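Side-chain contacts in hyaluronidase (Thermobaculum terrenum, PDB 5DIY), which probably hydrolyses O-linked N-acetylglucosamine from modified proteins, acting as a glycoside hydrolase of family 84: residues E11-G15 with K16-H20; Y38-P42 with K43-Y47; L261-A264 with S265-P268; D365-F368 with F369-R373. All blocks are in the same frame, centred on the assembly; numbering follows the deposited sequence.

Interaction 1: E11-G15 with K16-H20; sequences EGFYG and KPWEH. With NAG (2-acetamido-2-deoxy-beta-D-glucopyranose), chain E.
Trp18 meets two side chains of 11-15 on the same side of its indole plane: the Glu11 carboxylate near its backbone N, CB and CE3, the Phe13 ring near its pyrrole part. The side chains of Phe13 and Trp18 run at about a right angle to each other, with their ring planes inclined at 55°. CZ of Phe13 comes within 3.6 Å of Trp18 NE1 and 3.7 Å of Trp18 CD1, and the rim of the phenyl ring thus rests over one face of the indole. Phe13 reaches this place because its CG sits in the crowded position between backbone N and carbonyl carbon (chi1 52°). Lys16 O meets the phenyl edge near its plane, 3.4 Å from Phe13 CE1.

Glu11 is fully extended and slides past Trp18 in the opposite direction. Its OE2 accepts the Trp18 N-H at 2.9 Å (148°), the nitrogen lying above the carboxylate plane, while OE1 comes to 3.6 Å from Trp18 CE3. That second oxygen is bound to Arg23 and Tyr38, and Trp18 NE1 donates to Met259 O. Farther out, Lys16 NZ and Glu19 OE2 form a salt bridge of 2.7 Å.

The loop links barrel strand 6-11 to helix 20-32 and edges the sugar site: Gly12 O accepts from NAG O3 at 2.6 Å, and Tyr14 offers its ring edge to NAG C4. The buried Glu11 carboxylate is satisfied by Trp18 N, Arg23 and Tyr38, which is consistent with its holding the backbone that offers Gly12 O to the sugar.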
loop_
_atom_site.group_PDB
_atom_site.type_symbol
_atom_site.label_atom_id
_atom_site.label_comp_id
_atom_site.label_asym_id
_atom_site.label_seq_id
_atom_site.Cartn_x
_atom_site.Cartn_y
_atom_site.Cartn_z
ATOM N N GLU C 11 8.299 -6.591 -6.576
ATOM C CA GLU C 11 8.367 -5.207 -7.033
ATOM C C GLU C 11 7.442 -5.111 -8.243
ATOM O O GLU C 11 7.892 -5.213 -9.375
ATOM C CB GLU C 11 9.800 -4.777 -7.370
ATOM C CG GLU C 11 9.881 -3.295 -7.731
ATOM C CD GLU C 11 11.284 -2.789 -8.019
ATOM O OE1 GLU C 11 12.282 -3.473 -7.701
ATOM O OE2 GLU C 11 11.384 -1.673 -8.582
ATOM N N GLY C 12 6.147 -4.939 -7.971
ATOM C CA GLY C 12 5.088 -4.973 -8.991
ATOM C C GLY C 12 4.171 -3.762 -9.002
ATOM O O GLY C 12 3.058 -3.819 -9.527
ATOM N N PHE C 13 4.654 -2.653 -8.455
ATOM C CA PHE C 13 3.840 -1.447 -8.286
ATOM C C PHE C 13 3.981 -0.521 -9.492
ATOM O O PHE C 13 4.880 -0.699 -10.311
ATOM C CB PHE C 13 4.194 -0.717 -6.977
ATOM C CG PHE C 13 5.665 -0.441 -6.800
ATOM C CD1 PHE C 13 6.293 0.567 -7.521
ATOM C CD2 PHE C 13 6.427 -1.208 -5.926
ATOM C CE1 PHE C 13 7.648 0.803 -7.375
ATOM C CE2 PHE C 13 7.781 -0.973 -5.773
ATOM C CZ PHE C 13 8.392 0.031 -6.498
ATOM N N TYR C 14 3.057 0.430 -9.598
ATOM C CA TYR C 14 3.175 1.570 -10.507
ATOM C C TYR C 14 3.930 2.675 -9.766
ATOM O O TYR C 14 3.933 2.720 -8.531
ATOM C CB TYR C 14 1.799 2.101 -10.931
ATOM C CG TYR C 14 0.947 1.164 -11.780
ATOM C CD1 TYR C 14 0.171 0.165 -11.193
ATOM C CD2 TYR C 14 0.889 1.304 -13.175
ATOM C CE1 TYR C 14 -0.622 -0.682 -11.968
ATOM C CE2 TYR C 14 0.100 0.466 -13.958
ATOM C CZ TYR C 14 -0.651 -0.525 -13.353
ATOM O OH TYR C 14 -1.438 -1.352 -14.126
ATOM N N GLY C 15 4.518 3.593 -10.524
ATOM C CA GLY C 15 5.381 4.644 -9.977
ATOM C C GLY C 15 6.854 4.358 -10.170
ATOM O O GLY C 15 7.232 3.397 -10.831
ATOM N N LYS C 16 7.682 5.201 -9.565
ATOM C CA LYS C 16 9.137 5.170 -9.738
ATOM C C LYS C 16 9.719 3.833 -9.286
ATOM O O LYS C 16 9.609 3.495 -8.109
ATOM C CB LYS C 16 9.777 6.312 -8.932
ATOM C CG LYS C 16 11.269 6.504 -9.157
ATOM C CD LYS C 16 11.853 7.440 -8.113
ATOM C CE LYS C 16 13.336 7.656 -8.332
ATOM N NZ LYS C 16 14.114 6.399 -8.181
ATOM N N PRO C 17 10.334 3.060 -10.214
ATOM C CA PRO C 17 10.956 1.804 -9.786
ATOM C C PRO C 17 12.067 2.007 -8.755
ATOM O O PRO C 17 12.690 3.071 -8.705
ATOM C CB PRO C 17 11.530 1.233 -11.091
ATOM C CG PRO C 17 10.697 1.832 -12.168
ATOM C CD PRO C 17 10.377 3.211 -11.683
ATOM N N TRP C 18 12.295 1.001 -7.923
ATOM C CA TRP C 18 13.401 1.039 -6.982
ATOM C C TRP C 18 14.740 1.177 -7.714
ATOM O O TRP C 18 14.925 0.608 -8.796
ATOM C CB TRP C 18 13.430 -0.220 -6.126
ATOM C CG TRP C 18 12.363 -0.306 -5.082
ATOM C CD1 TRP C 18 11.501 0.687 -4.673
ATOM C CD2 TRP C 18 12.066 -1.443 -4.276
ATOM N NE1 TRP C 18 10.684 0.223 -3.677
ATOM C CE2 TRP C 18 11.006 -1.080 -3.411
ATOM C CE3 TRP C 18 12.577 -2.743 -4.210
ATOM C CZ2 TRP C 18 10.466 -1.966 -2.481
ATOM C CZ3 TRP C 18 12.031 -3.627 -3.289
ATOM C CH2 TRP C 18 10.982 -3.234 -2.439
ATOM N N GLU C 19 15.658 1.933 -7.110
ATOM C CA GLU C 19 17.026 2.077 -7.612
ATOM C C GLU C 19 17.764 0.755 -7.468
ATOM O O GLU C 19 17.435 -0.066 -6.597
ATOM C CB GLU C 19 17.806 3.136 -6.818
ATOM C CG GLU C 19 17.265 4.555 -6.886
ATOM C CD GLU C 19 17.447 5.226 -8.234
ATOM O OE1 GLU C 19 18.190 4.708 -9.098
ATOM O OE2 GLU C 19 16.834 6.293 -8.431
ATOM N N HIS C 20 18.779 0.567 -8.305
ATOM C CA HIS C 20 19.599 -0.642 -8.279
ATOM C C HIS C 20 20.177 -0.916 -6.889
ATOM O O HIS C 20 20.182 -2.066 -6.421
ATOM C CB HIS C 20 20.726 -0.551 -9.325
ATOM C CG HIS C 20 21.607 -1.762 -9.366
ATOM N ND1 HIS C 20 21.158 -2.994 -9.790
ATOM C CD2 HIS C 20 22.905 -1.932 -9.021
ATOM C CE1 HIS C 20 22.142 -3.872 -9.703
ATOM N NE2 HIS C 20 23.212 -3.252 -9.241
HETATM C C1 NAG E . -3.091 -3.608 -9.475
HETATM C C2 NAG E . -1.765 -4.135 -10.059
HETATM C C3 NAG E . -0.522 -3.735 -9.259
HETATM C C4 NAG E . -0.782 -2.459 -8.476
HETATM C C5 NAG E . -1.897 -2.725 -7.478
HETATM C C6 NAG E . -2.253 -1.492 -6.632
HETATM C C7 NAG E . -2.015 -6.486 -9.327
HETATM C C8 NAG E . -2.008 -7.913 -9.800
HETATM N N2 NAG E . -1.815 -5.576 -10.281
HETATM O O3 NAG E . 0.574 -3.556 -10.163
HETATM O O4 NAG E . 0.387 -2.080 -7.748
HETATM O O5 NAG E . -3.073 -3.273 -8.082
HETATM O O6 NAG E . -2.554 -0.354 -7.443
HETATM O O7 NAG E . -2.201 -6.197 -8.152
#

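Interaction 2: Y38-P42 with K43-Y47; sequences YIYAP and KQDLY. With NAG (2-acetamido-2-deoxy-beta-D-glucopyranose), chain E.
Tyr40 OH donates to Asp45 OD2 over 2.6 Å, closing a turn of the chain with a short side-chain bond. Ring and carboxylate cross almost at right angles, their planes 76° apart. The oxygen lies at the edge of the phenol, whereas the hydroxyl meets it on the anti side, somewhat out of the carboxylate plane. Pro42, the first residue of the turn, packs against both partners: its CD sits above the centre of the Tyr40 ring, and its CG touches Asp45 CB at 3.9 Å.

The backbone sets this up through a type I beta turn from Pro42 to Asp45, in which Asp45 N donates to Pro42 O at 3.3 Å. With CG anti to its backbone N (chi1 176°), Asp45 sends its carboxylate back to the tyrosine. Its OD1 takes the amide of Tyr47 at 3.0 Å, an Asx turn, and OD2 has a second partner in Tyr56 OH. An alanine here would probably leave the Tyr40 hydroxyl and the Tyr47 amide each without its carboxylate acceptor.

Lys43, the second residue of the turn, is bent at chi2 and chi4, and its NZ donates to NAG O3 at 3.0 Å and forms a salt bridge with Asp119. A water accepts from Lys43 NZ and donates to Ala41 O, 2.8 Å from each, tying the amine to the strand end.

The turn follows the C-terminal end of barrel strand 37-40, which lies between strands 6-11 and 77-82. Arg23 of helix 20-32 packs on Tyr40 and Pro42, and Phe64 of helix 58-73 meets the Tyr40 ring edge-to-face.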
loop_
_atom_site.group_PDB
_atom_site.type_symbol
_atom_site.label_atom_id
_atom_site.label_comp_id
_atom_site.label_asym_id
_atom_site.label_seq_id
_atom_site.Cartn_x
_atom_site.Cartn_y
_atom_site.Cartn_z
ATOM N N TYR C 38 12.079 -13.026 -4.668
ATOM C CA TYR C 38 11.881 -11.700 -5.235
ATOM C C TYR C 38 11.393 -11.819 -6.661
ATOM O O TYR C 38 11.969 -12.579 -7.438
ATOM C CB TYR C 38 13.190 -10.913 -5.210
ATOM C CG TYR C 38 13.162 -9.629 -6.004
ATOM C CD1 TYR C 38 12.567 -8.476 -5.484
ATOM C CD2 TYR C 38 13.751 -9.554 -7.270
ATOM C CE1 TYR C 38 12.549 -7.294 -6.205
ATOM C CE2 TYR C 38 13.724 -8.376 -8.002
ATOM C CZ TYR C 38 13.133 -7.249 -7.463
ATOM O OH TYR C 38 13.121 -6.080 -8.185
ATOM N N ILE C 39 10.356 -11.054 -7.007
ATOM C CA ILE C 39 9.889 -10.951 -8.387
ATOM C C ILE C 39 10.158 -9.548 -8.931
ATOM O O ILE C 39 9.714 -8.545 -8.353
ATOM C CB ILE C 39 8.388 -11.286 -8.533
ATOM C CG1 ILE C 39 8.140 -12.768 -8.229
ATOM C CG2 ILE C 39 7.899 -10.979 -9.951
ATOM C CD1 ILE C 39 6.701 -13.106 -7.908
ATOM N N TYR C 40 10.869 -9.494 -10.054
ATOM C CA TYR C 40 11.077 -8.250 -10.784
ATOM C C TYR C 40 9.887 -8.005 -11.701
ATOM O O TYR C 40 9.691 -8.748 -12.664
ATOM C CB TYR C 40 12.367 -8.313 -11.605
ATOM C CG TYR C 40 12.630 -7.048 -12.357
ATOM C CD1 TYR C 40 13.319 -6.000 -11.761
ATOM C CD2 TYR C 40 12.165 -6.874 -13.663
ATOM C CE1 TYR C 40 13.555 -4.820 -12.444
ATOM C CE2 TYR C 40 12.397 -5.695 -14.353
ATOM C CZ TYR C 40 13.097 -4.672 -13.733
ATOM O OH TYR C 40 13.335 -3.492 -14.396
ATOM N N ALA C 41 9.090 -6.973 -11.400
ATOM C CA ALA C 41 7.934 -6.618 -12.231
ATOM C C ALA C 41 7.459 -5.153 -12.128
ATOM O O ALA C 41 6.255 -4.911 -12.069
ATOM C CB ALA C 41 6.777 -7.557 -11.897
ATOM N N PRO C 42 8.389 -4.171 -12.114
ATOM C CA PRO C 42 7.920 -2.786 -12.005
ATOM C C PRO C 42 7.125 -2.365 -13.235
ATOM O O PRO C 42 7.605 -2.527 -14.360
ATOM C CB PRO C 42 9.215 -1.975 -11.872
ATOM C CG PRO C 42 10.261 -2.827 -12.492
ATOM C CD PRO C 42 9.859 -4.242 -12.194
ATOM N N LYS C 43 5.916 -1.850 -13.009
ATOM C CA LYS C 43 4.999 -1.488 -14.097
ATOM C C LYS C 43 5.551 -0.395 -15.015
ATOM O O LYS C 43 5.246 -0.404 -16.201
ATOM C CB LYS C 43 3.627 -1.050 -13.553
ATOM C CG LYS C 43 2.730 -2.176 -13.051
ATOM C CD LYS C 43 2.060 -2.939 -14.193
ATOM C CE LYS C 43 0.930 -3.836 -13.704
ATOM N NZ LYS C 43 1.376 -4.885 -12.739
ATOM N N GLN C 44 6.349 0.530 -14.470
ATOM C CA GLN C 44 6.899 1.655 -15.253
ATOM C C GLN C 44 8.201 1.355 -16.003
ATOM O O GLN C 44 8.688 2.220 -16.730
ATOM C CB GLN C 44 7.099 2.899 -14.374
ATOM C CG GLN C 44 5.841 3.384 -13.683
ATOM C CD GLN C 44 4.734 3.806 -14.641
ATOM O OE1 GLN C 44 4.974 4.502 -15.629
ATOM N NE2 GLN C 44 3.513 3.395 -14.342
ATOM N N ASP C 45 8.769 0.160 -15.829
ATOM C CA ASP C 45 9.815 -0.329 -16.735
ATOM C C ASP C 45 9.120 -0.670 -18.053
ATOM O O ASP C 45 8.354 -1.634 -18.117
ATOM C CB ASP C 45 10.528 -1.561 -16.141
ATOM C CG ASP C 45 11.577 -2.176 -17.083
ATOM O OD1 ASP C 45 11.768 -1.697 -18.221
ATOM O OD2 ASP C 45 12.210 -3.166 -16.673
ATOM N N LEU C 46 9.375 0.126 -19.094
ATOM C CA LEU C 46 8.741 -0.086 -20.413
ATOM C C LEU C 46 8.997 -1.485 -20.978
ATOM O O LEU C 46 8.109 -2.095 -21.588
ATOM C CB LEU C 46 9.199 0.977 -21.432
ATOM C CG LEU C 46 8.543 2.362 -21.341
ATOM C CD1 LEU C 46 9.219 3.327 -22.307
ATOM C CD2 LEU C 46 7.042 2.291 -21.616
ATOM N N TYR C 47 10.203 -1.993 -20.737
ATOM C CA TYR C 47 10.612 -3.311 -21.227
ATOM C C TYR C 47 9.941 -4.482 -20.500
ATOM O O TYR C 47 9.937 -5.606 -21.009
ATOM C CB TYR C 47 12.138 -3.422 -21.190
ATOM C CG TYR C 47 12.784 -2.395 -22.093
ATOM C CD1 TYR C 47 12.617 -2.468 -23.473
ATOM C CD2 TYR C 47 13.522 -1.328 -21.573
ATOM C CE1 TYR C 47 13.180 -1.527 -24.321
ATOM C CE2 TYR C 47 14.092 -0.377 -22.415
ATOM C CZ TYR C 47 13.916 -0.484 -23.790
ATOM O OH TYR C 47 14.468 0.441 -24.645
HETATM C C1 NAG E . -3.091 -3.608 -9.475
HETATM C C2 NAG E . -1.765 -4.135 -10.059
HETATM C C3 NAG E . -0.522 -3.735 -9.259
HETATM C C4 NAG E . -0.782 -2.459 -8.476
HETATM C C5 NAG E . -1.897 -2.725 -7.478
HETATM C C6 NAG E . -2.253 -1.492 -6.632
HETATM C C7 NAG E . -2.015 -6.486 -9.327
HETATM C C8 NAG E . -2.008 -7.913 -9.800
HETATM N N2 NAG E . -1.815 -5.576 -10.281
HETATM O O3 NAG E . 0.574 -3.556 -10.163
HETATM O O4 NAG E . 0.387 -2.080 -7.748
HETATM O O5 NAG E . -3.073 -3.273 -8.082
HETATM O O6 NAG E . -2.554 -0.354 -7.443
HETATM O O7 NAG E . -2.201 -6.197 -8.152
HETATM O O HOH W 1 3.902 -6.024 -13.088
#

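Interaction 3: L261-A264 with S265-P268; sequences LPEA and SKLP
Lys266 and Glu263 join across the first turn of helix 262-277, which follows strand 251-256, the last strand of the TIM barrel. The lysine leaves the backbone with CG anti to the carbonyl carbon (chi1 -67°) and runs extended from there. Its CB lies 3.3 Å from Glu263 O, and CG is equally near the carbonyl oxygens of Pro262 and Glu263, 3.6 Å from each. CD then meets Glu263 OE2 at 3.6 Å, and CE comes beside OE1 of the same carboxylate. At the tip, NZ donates to Glu263 OE1 over 3.0 Å on the syn side, with a weak second bond to OE2, and forms another salt bridge to Asp25 of helix 20-32. Glu263 bends at chi2, which turns its carboxylate across the end of the lysine. A leucine in place of Lys266 would probably leave Glu263 and Asp25 facing each other without the positive charge that bridges them.

Lys266 N donates to Glu263 O; beyond it, Leu267 N reaches Ala264 O only weakly and Pro268 has no N-H. Before it, Leu261 O takes both Ser265 N and Ser265 OG, at 3.1 Å and 2.8 Å, from opposite faces of its carbonyl plane.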
loop_
_atom_site.group_PDB
_atom_site.type_symbol
_atom_site.label_atom_id
_atom_site.label_comp_id
_atom_site.label_asym_id
_atom_site.label_seq_id
_atom_site.Cartn_x
_atom_site.Cartn_y
_atom_site.Cartn_z
ATOM N N LEU C 261 8.507 3.794 -1.921
ATOM C CA LEU C 261 9.426 4.132 -0.827
ATOM C C LEU C 261 9.986 2.856 -0.176
ATOM O O LEU C 261 9.311 2.251 0.667
ATOM C CB LEU C 261 8.677 4.956 0.237
ATOM C CG LEU C 261 7.952 6.216 -0.224
ATOM C CD1 LEU C 261 7.221 6.846 0.949
ATOM C CD2 LEU C 261 8.927 7.195 -0.850
ATOM N N PRO C 262 11.207 2.425 -0.565
ATOM C CA PRO C 262 11.706 1.133 -0.072
ATOM C C PRO C 262 12.080 1.092 1.402
ATOM O O PRO C 262 11.818 0.097 2.071
ATOM C CB PRO C 262 12.966 0.887 -0.921
ATOM C CG PRO C 262 13.373 2.226 -1.420
ATOM C CD PRO C 262 12.098 2.992 -1.597
ATOM N N GLU C 263 12.724 2.146 1.891
ATOM C CA GLU C 263 13.159 2.187 3.282
ATOM C C GLU C 263 11.947 2.239 4.220
ATOM O O GLU C 263 11.901 1.521 5.221
ATOM C CB GLU C 263 14.110 3.373 3.520
ATOM C CG GLU C 263 14.940 3.265 4.787
ATOM C CD GLU C 263 15.956 2.139 4.765
ATOM O OE1 GLU C 263 16.390 1.720 3.673
ATOM O OE2 GLU C 263 16.336 1.679 5.857
ATOM N N ALA C 264 10.956 3.057 3.872
ATOM C CA ALA C 264 9.691 3.110 4.621
ATOM C C ALA C 264 8.941 1.776 4.597
ATOM O O ALA C 264 8.294 1.424 5.582
ATOM C CB ALA C 264 8.802 4.230 4.098
ATOM N N SER C 265 9.033 1.040 3.485
ATOM C CA SER C 265 8.399 -0.287 3.370
ATOM C C SER C 265 8.957 -1.315 4.348
ATOM O O SER C 265 8.266 -2.262 4.700
ATOM C CB SER C 265 8.522 -0.853 1.946
ATOM O OG SER C 265 7.802 -0.082 1.012
ATOM N N LYS C 266 10.196 -1.131 4.790
ATOM C CA LYS C 266 10.833 -2.089 5.694
ATOM C C LYS C 266 10.098 -2.279 7.014
ATOM O O LYS C 266 10.184 -3.356 7.605
ATOM C CB LYS C 266 12.292 -1.716 5.954
ATOM C CG LYS C 266 13.181 -1.845 4.728
ATOM C CD LYS C 266 14.599 -1.417 5.054
ATOM C CE LYS C 266 15.506 -1.472 3.836
ATOM N NZ LYS C 266 16.912 -1.176 4.245
ATOM N N LEU C 267 9.384 -1.243 7.466
ATOM C CA LEU C 267 8.615 -1.313 8.707
ATOM C C LEU C 267 7.469 -2.350 8.600
ATOM O O LEU C 267 7.452 -3.309 9.370
ATOM C CB LEU C 267 8.132 0.089 9.142
ATOM C CG LEU C 267 8.108 0.417 10.632
ATOM C CD1 LEU C 267 7.496 1.801 10.825
ATOM C CD2 LEU C 267 7.338 -0.629 11.421
ATOM N N PRO C 268 6.534 -2.186 7.639
ATOM C CA PRO C 268 5.504 -3.224 7.462
ATOM C C PRO C 268 6.023 -4.552 6.918
ATOM O O PRO C 268 5.495 -5.603 7.294
ATOM C CB PRO C 268 4.515 -2.584 6.473
ATOM C CG PRO C 268 5.286 -1.521 5.789
ATOM C CD PRO C 268 6.238 -1.000 6.815
#

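Interaction 4: D365-F368 with F369-R373; sequences DSKF and FWEIR
Phe368 drives its edge into the face of Phe369 on the tightly packed side of the short helix 367-371. It is a T-shaped pair between consecutive residues, with centroids 4.9 Å apart and planes at 82°. Phe368 CD1 lies over the centre of the Phe369 ring, and the CE1 atoms of Phe368 and Phe369 touch at 3.7 Å. Their first torsions set the rings against each other: Phe368 CG stands anti to the backbone N (chi1 176°), Phe369 CG anti to the carbonyl carbon (chi1 -64°). One turn on, Ile372 adds its CD1 at 3.8 Å from Phe368 CE1 and sets CG2 over one face of that ring. Met304 and Leu296, from two neighbouring helices, pack on both phenylalanines. Regular helix bonds run beneath, Glu371 N to Lys367 O at 2.9 Å and Ile372 N to Phe368 O at 3.1 Å.

The solvent side is looser, made of exposed Ser366, Lys367 and Trp370. Trp370 leads its indole away, only its CB approaching Lys367 O. Lys367 slants across Glu371, which is buried, in a long salt bridge, NZ to OE2 3.9 Å. The lysine has a stronger partner in Glu22, and Glu371 OE1 accepts from Ala264 N.

The chemistry is therefore divided: apolar rings bury one face of the helix against its neighbours, while the Lys367 and Glu371 charges are spent mainly on other parts of the chain rather than on each other.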
loop_
_atom_site.group_PDB
_atom_site.type_symbol
_atom_site.label_atom_id
_atom_site.label_comp_id
_atom_site.label_asym_id
_atom_site.label_seq_id
_atom_site.Cartn_x
_atom_site.Cartn_y
_atom_site.Cartn_z
ATOM N N ASP C 365 18.034 11.413 11.179
ATOM C CA ASP C 365 18.606 11.760 9.859
ATOM C C ASP C 365 18.567 10.669 8.794
ATOM O O ASP C 365 18.847 10.943 7.623
ATOM C CB ASP C 365 20.064 12.167 10.041
ATOM C CG ASP C 365 20.205 13.389 10.889
ATOM O OD1 ASP C 365 19.808 14.466 10.399
ATOM O OD2 ASP C 365 20.695 13.280 12.037
ATOM N N SER C 366 18.229 9.447 9.202
ATOM C CA SER C 366 18.269 8.272 8.334
ATOM C C SER C 366 17.375 8.383 7.100
ATOM O O SER C 366 16.521 9.269 6.996
ATOM C CB SER C 366 17.861 7.033 9.137
ATOM O OG SER C 366 16.507 7.128 9.537
ATOM N N LYS C 367 17.575 7.457 6.170
ATOM C CA LYS C 367 16.799 7.414 4.936
ATOM C C LYS C 367 15.288 7.242 5.162
ATOM O O LYS C 367 14.490 7.827 4.436
ATOM C CB LYS C 367 17.309 6.294 4.031
ATOM C CG LYS C 367 16.616 6.278 2.687
ATOM C CD LYS C 367 17.279 5.323 1.723
ATOM C CE LYS C 367 16.712 5.542 0.340
ATOM N NZ LYS C 367 16.808 4.310 -0.460
ATOM N N PHE C 368 14.911 6.421 6.139
ATOM C CA PHE C 368 13.500 6.259 6.514
ATOM C C PHE C 368 12.841 7.631 6.715
ATOM O O PHE C 368 11.813 7.935 6.089
ATOM C CB PHE C 368 13.369 5.394 7.782
ATOM C CG PHE C 368 11.952 5.249 8.286
ATOM C CD1 PHE C 368 11.415 6.177 9.187
ATOM C CD2 PHE C 368 11.161 4.182 7.876
ATOM C CE1 PHE C 368 10.112 6.050 9.650
ATOM C CE2 PHE C 368 9.857 4.045 8.340
ATOM C CZ PHE C 368 9.327 4.981 9.226
ATOM N N PHE C 369 13.455 8.470 7.550
ATOM C CA PHE C 369 12.883 9.800 7.856
ATOM C C PHE C 369 12.977 10.809 6.716
ATOM O O PHE C 369 12.161 11.730 6.658
ATOM C CB PHE C 369 13.443 10.355 9.168
ATOM C CG PHE C 369 13.054 9.528 10.353
ATOM C CD1 PHE C 369 11.732 9.510 10.793
ATOM C CD2 PHE C 369 13.977 8.709 10.987
ATOM C CE1 PHE C 369 11.347 8.717 11.864
ATOM C CE2 PHE C 369 13.600 7.920 12.065
ATOM C CZ PHE C 369 12.284 7.924 12.503
ATOM N N TRP C 370 13.929 10.619 5.800
ATOM C CA TRP C 370 13.915 11.336 4.514
ATOM C C TRP C 370 12.700 10.941 3.658
ATOM O O TRP C 370 12.061 11.801 3.065
ATOM C CB TRP C 370 15.210 11.091 3.721
ATOM C CG TRP C 370 15.250 11.827 2.415
ATOM C CD1 TRP C 370 15.693 13.102 2.207
ATOM C CD2 TRP C 370 14.817 11.340 1.139
ATOM N NE1 TRP C 370 15.563 13.442 0.879
ATOM C CE2 TRP C 370 15.030 12.380 0.200
ATOM C CE3 TRP C 370 14.270 10.126 0.696
ATOM C CZ2 TRP C 370 14.716 12.242 -1.164
ATOM C CZ3 TRP C 370 13.954 9.988 -0.665
ATOM C CH2 TRP C 370 14.180 11.044 -1.576
ATOM N N GLU C 371 12.389 9.647 3.591
ATOM C CA GLU C 371 11.248 9.179 2.780
ATOM C C GLU C 371 9.891 9.658 3.314
ATOM O O GLU C 371 9.034 10.073 2.536
ATOM C CB GLU C 371 11.250 7.653 2.630
ATOM C CG GLU C 371 12.240 7.152 1.592
ATOM C CD GLU C 371 12.282 5.645 1.466
ATOM O OE1 GLU C 371 11.451 4.949 2.093
ATOM O OE2 GLU C 371 13.178 5.145 0.751
ATOM N N ILE C 372 9.713 9.627 4.631
ATOM C CA ILE C 372 8.439 10.013 5.251
ATOM C C ILE C 372 8.316 11.508 5.601
ATOM O O ILE C 372 7.361 11.892 6.270
ATOM C CB ILE C 372 8.111 9.139 6.494
ATOM C CG1 ILE C 372 8.995 9.475 7.703
ATOM C CG2 ILE C 372 8.227 7.660 6.147
ATOM C CD1 ILE C 372 8.277 9.275 9.020
ATOM N N ARG C 373 9.255 12.340 5.140
ATOM C CA ARG C 373 9.284 13.764 5.491
ATOM C C ARG C 373 8.022 14.546 5.103
ATOM O O ARG C 373 7.574 15.387 5.884
ATOM C CB ARG C 373 10.525 14.456 4.908
ATOM C CG ARG C 373 10.781 15.857 5.449
ATOM C CD ARG C 373 11.748 16.636 4.573
ATOM N NE ARG C 373 13.132 16.215 4.780
ATOM C CZ ARG C 373 14.156 16.503 3.974
ATOM N NH1 ARG C 373 13.988 17.213 2.857
ATOM N NH2 ARG C 373 15.370 16.058 4.285
#

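Interactions 1 and 2 sit at the ends of adjacent barrel strands, centres 7 Å apart, and share the sugar: Gly12 and Lys43 both reach the same NAG hydroxyl, O3. They are joined by Glu11 OE1 with Tyr38 OH (2.8 Å) and by Glu11 N with Ile39 O (3.0 Å). Interaction 3 backs onto the first loop, Pro262 CB packing on Trp18 NE1 at 3.6 Å, but its Ser265 side chain stays about 12 Å from the NAG. Interaction 4 lies away from the sugar site and meets interaction 3 through Glu371, whose OE1 lies 2.6 Å from Ala264 N. A chain of touching contacts thus runs from the sugar pocket to helix 367-371.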